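PDB 6FXD: MupZ from Pseudomonas fluorescens, which probably acts as an epoxide hydrolase that helps form the oxygen heterocycles of mupirocin during biosynthesis of the antibiotic. Local coordinates for residues Y60-N65 / G69-V74. Residues are numbered along the deposited sequence; the frame is centred on the assembly and turned at random.
Sequences YGFSFN and GHCREV
In Cys71 the chi1 torsion swings SG to the side away from the backbone N, and Phe62 CG is anti to its carbonyl carbon (chi1 -73°). On one face of the antiparallel beta hairpin of strands 57-65 and 68-75, these torsions bring the sulfur over one face of the Phe62 ring, 3.8 Å from SG to the centroid. One face of the Tyr60 ring meets the same sulfur, also 3.8 Å from SG to the centroid. The thiol is thus shared by two aromatic faces. At Phe62, a change to alanine would remove one of these two ring faces from Cys71 SG and is likely to open a gap toward Cys44 of helix 37-51. The Glu73 side chain runs alongside Tyr60, its carboxylate plane 52° from the ring.

Gly61 and Arg72 form a hydrogen-bonded pair. Arg72 N to Gly61 O is 2.9 Å, nearly straight at 167°. Ser63 N gives a bond to His70 O, but the return bond from His70 N is weak. Residues 60-64 of strand 57-65 also pair antiparallel with a strand of the second subunit, so the sheet continues across the interface. Arg72 NH1 reaches Ala141 O of that subunit.

Two waters tie the strands together. One joins Tyr60 OH to Glu73 OE2, while Glu73 OE1 bonds Tyr75 OH. On the opposite face, the other water donates to Gly61 O (2.8 Å) and also bonds His70 ND1.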
loop_
_atom_site.group_PDB
_atom_site.type_symbol
_atom_site.label_atom_id
_atom_site.label_comp_id
_atom_site.label_asym_id
_atom_site.label_seq_id
_atom_site.Cartn_x
_atom_site.Cartn_y
_atom_site.Cartn_z
ATOM N N TYR A 60 13.153 20.564 8.077
ATOM C CA TYR A 60 12.478 21.627 8.823
ATOM C C TYR A 60 12.860 22.938 8.140
ATOM O O TYR A 60 14.004 23.395 8.274
ATOM C CB TYR A 60 12.929 21.607 10.277
ATOM C CG TYR A 60 12.160 22.497 11.222
ATOM C CD1 TYR A 60 10.916 22.115 11.729
ATOM C CD2 TYR A 60 12.704 23.704 11.650
ATOM C CE1 TYR A 60 10.240 22.928 12.638
ATOM C CE2 TYR A 60 12.032 24.519 12.525
ATOM C CZ TYR A 60 10.813 24.134 13.030
ATOM O OH TYR A 60 10.182 24.982 13.908
ATOM N N GLY A 61 11.929 23.548 7.420
ATOM C CA GLY A 61 12.250 24.730 6.638
ATOM C C GLY A 61 11.109 25.724 6.573
ATOM O O GLY A 61 9.939 25.344 6.463
ATOM N N PHE A 62 11.460 27.011 6.607
ATOM C CA PHE A 62 10.498 28.110 6.596
ATOM C C PHE A 62 10.479 28.787 5.230
ATOM O O PHE A 62 11.537 29.084 4.657
ATOM C CB PHE A 62 10.841 29.162 7.658
ATOM C CG PHE A 62 10.561 28.720 9.063
ATOM C CD1 PHE A 62 9.277 28.821 9.615
ATOM C CD2 PHE A 62 11.580 28.187 9.844
ATOM C CE1 PHE A 62 9.037 28.423 10.928
ATOM C CE2 PHE A 62 11.335 27.777 11.143
ATOM C CZ PHE A 62 10.075 27.891 11.680
ATOM N N SER A 63 9.276 29.069 4.729
ATOM C CA SER A 63 9.071 29.739 3.447
ATOM C C SER A 63 8.046 30.851 3.618
ATOM O O SER A 63 7.267 30.854 4.569
ATOM C CB SER A 63 8.523 28.784 2.380
ATOM O OG SER A 63 9.349 27.653 2.244
ATOM N N PHE A 64 8.029 31.784 2.666
ATOM C CA PHE A 64 7.205 32.982 2.796
ATOM C C PHE A 64 6.559 33.373 1.479
ATOM O O PHE A 64 7.193 33.338 0.418
ATOM C CB PHE A 64 8.033 34.166 3.361
ATOM C CG PHE A 64 8.580 33.879 4.734
ATOM C CD1 PHE A 64 9.810 33.231 4.882
ATOM C CD2 PHE A 64 7.856 34.215 5.864
ATOM C CE1 PHE A 64 10.287 32.914 6.131
ATOM C CE2 PHE A 64 8.356 33.922 7.136
ATOM C CZ PHE A 64 9.565 33.261 7.253
ATOM N N ASN A 65 5.274 33.709 1.567
ATOM C CA ASN A 65 4.506 34.338 0.502
ATOM C C ASN A 65 4.162 35.717 1.061
ATOM O O ASN A 65 3.089 35.917 1.638
ATOM C CB ASN A 65 3.264 33.512 0.231
ATOM C CG ASN A 65 2.438 34.052 -0.929
ATOM O OD1 ASN A 65 2.845 34.982 -1.614
ATOM N ND2 ASN A 65 1.282 33.439 -1.171
ATOM N N GLY A 69 3.636 33.190 6.314
ATOM C CA GLY A 69 4.722 32.281 6.585
ATOM C C GLY A 69 4.274 30.832 6.554
ATOM O O GLY A 69 3.085 30.527 6.611
ATOM N N HIS A 70 5.254 29.939 6.469
ATOM C CA HIS A 70 4.958 28.512 6.400
ATOM C C HIS A 70 6.166 27.744 6.912
ATOM O O HIS A 70 7.305 28.166 6.686
ATOM C CB HIS A 70 4.668 28.135 4.941
ATOM C CG HIS A 70 4.532 26.670 4.689
ATOM N ND1 HIS A 70 5.602 25.864 4.365
ATOM C CD2 HIS A 70 3.439 25.868 4.659
ATOM C CE1 HIS A 70 5.173 24.630 4.147
ATOM N NE2 HIS A 70 3.868 24.605 4.339
ATOM N N CYS A 71 5.928 26.623 7.591
ATOM C CA CYS A 71 6.996 25.693 7.930
ATOM C C CYS A 71 6.660 24.322 7.363
ATOM O O CYS A 71 5.527 23.854 7.510
ATOM C CB CYS A 71 7.186 25.605 9.444
ATOM S SG CYS A 71 8.782 24.830 9.885
ATOM N N ARG A 72 7.630 23.687 6.706
ATOM C CA ARG A 72 7.493 22.305 6.240
ATOM C C ARG A 72 8.302 21.448 7.208
ATOM O O ARG A 72 9.523 21.593 7.291
ATOM C CB ARG A 72 8.029 22.172 4.815
ATOM C CG ARG A 72 7.697 20.819 4.158
ATOM C CD ARG A 72 8.589 20.462 2.971
ATOM N NE ARG A 72 8.708 21.595 2.060
ATOM C CZ ARG A 72 9.484 21.625 0.979
ATOM N NH1 ARG A 72 10.223 20.574 0.648
ATOM N NH2 ARG A 72 9.529 22.719 0.232
ATOM N N GLU A 73 7.623 20.599 7.977
ATOM C CA GLU A 73 8.242 19.786 9.013
ATOM C C GLU A 73 8.032 18.327 8.647
ATOM O O GLU A 73 6.892 17.870 8.578
ATOM C CB GLU A 73 7.583 20.077 10.357
ATOM C CG GLU A 73 7.293 21.559 10.605
ATOM C CD GLU A 73 6.676 21.847 11.963
ATOM O OE1 GLU A 73 6.513 20.898 12.764
ATOM O OE2 GLU A 73 6.341 23.026 12.216
ATOM N N VAL A 74 9.115 17.593 8.440
ATOM C CA VAL A 74 9.041 16.188 8.047
ATOM C C VAL A 74 9.697 15.354 9.135
ATOM O O VAL A 74 10.860 15.597 9.486
ATOM C CB VAL A 74 9.694 15.947 6.675
ATOM C CG1 VAL A 74 9.523 14.489 6.286
ATOM C CG2 VAL A 74 9.070 16.876 5.618
HETATM O O HOH W 1 7.491 24.141 14.603
HETATM O O HOH W 2 8.422 25.944 4.176
#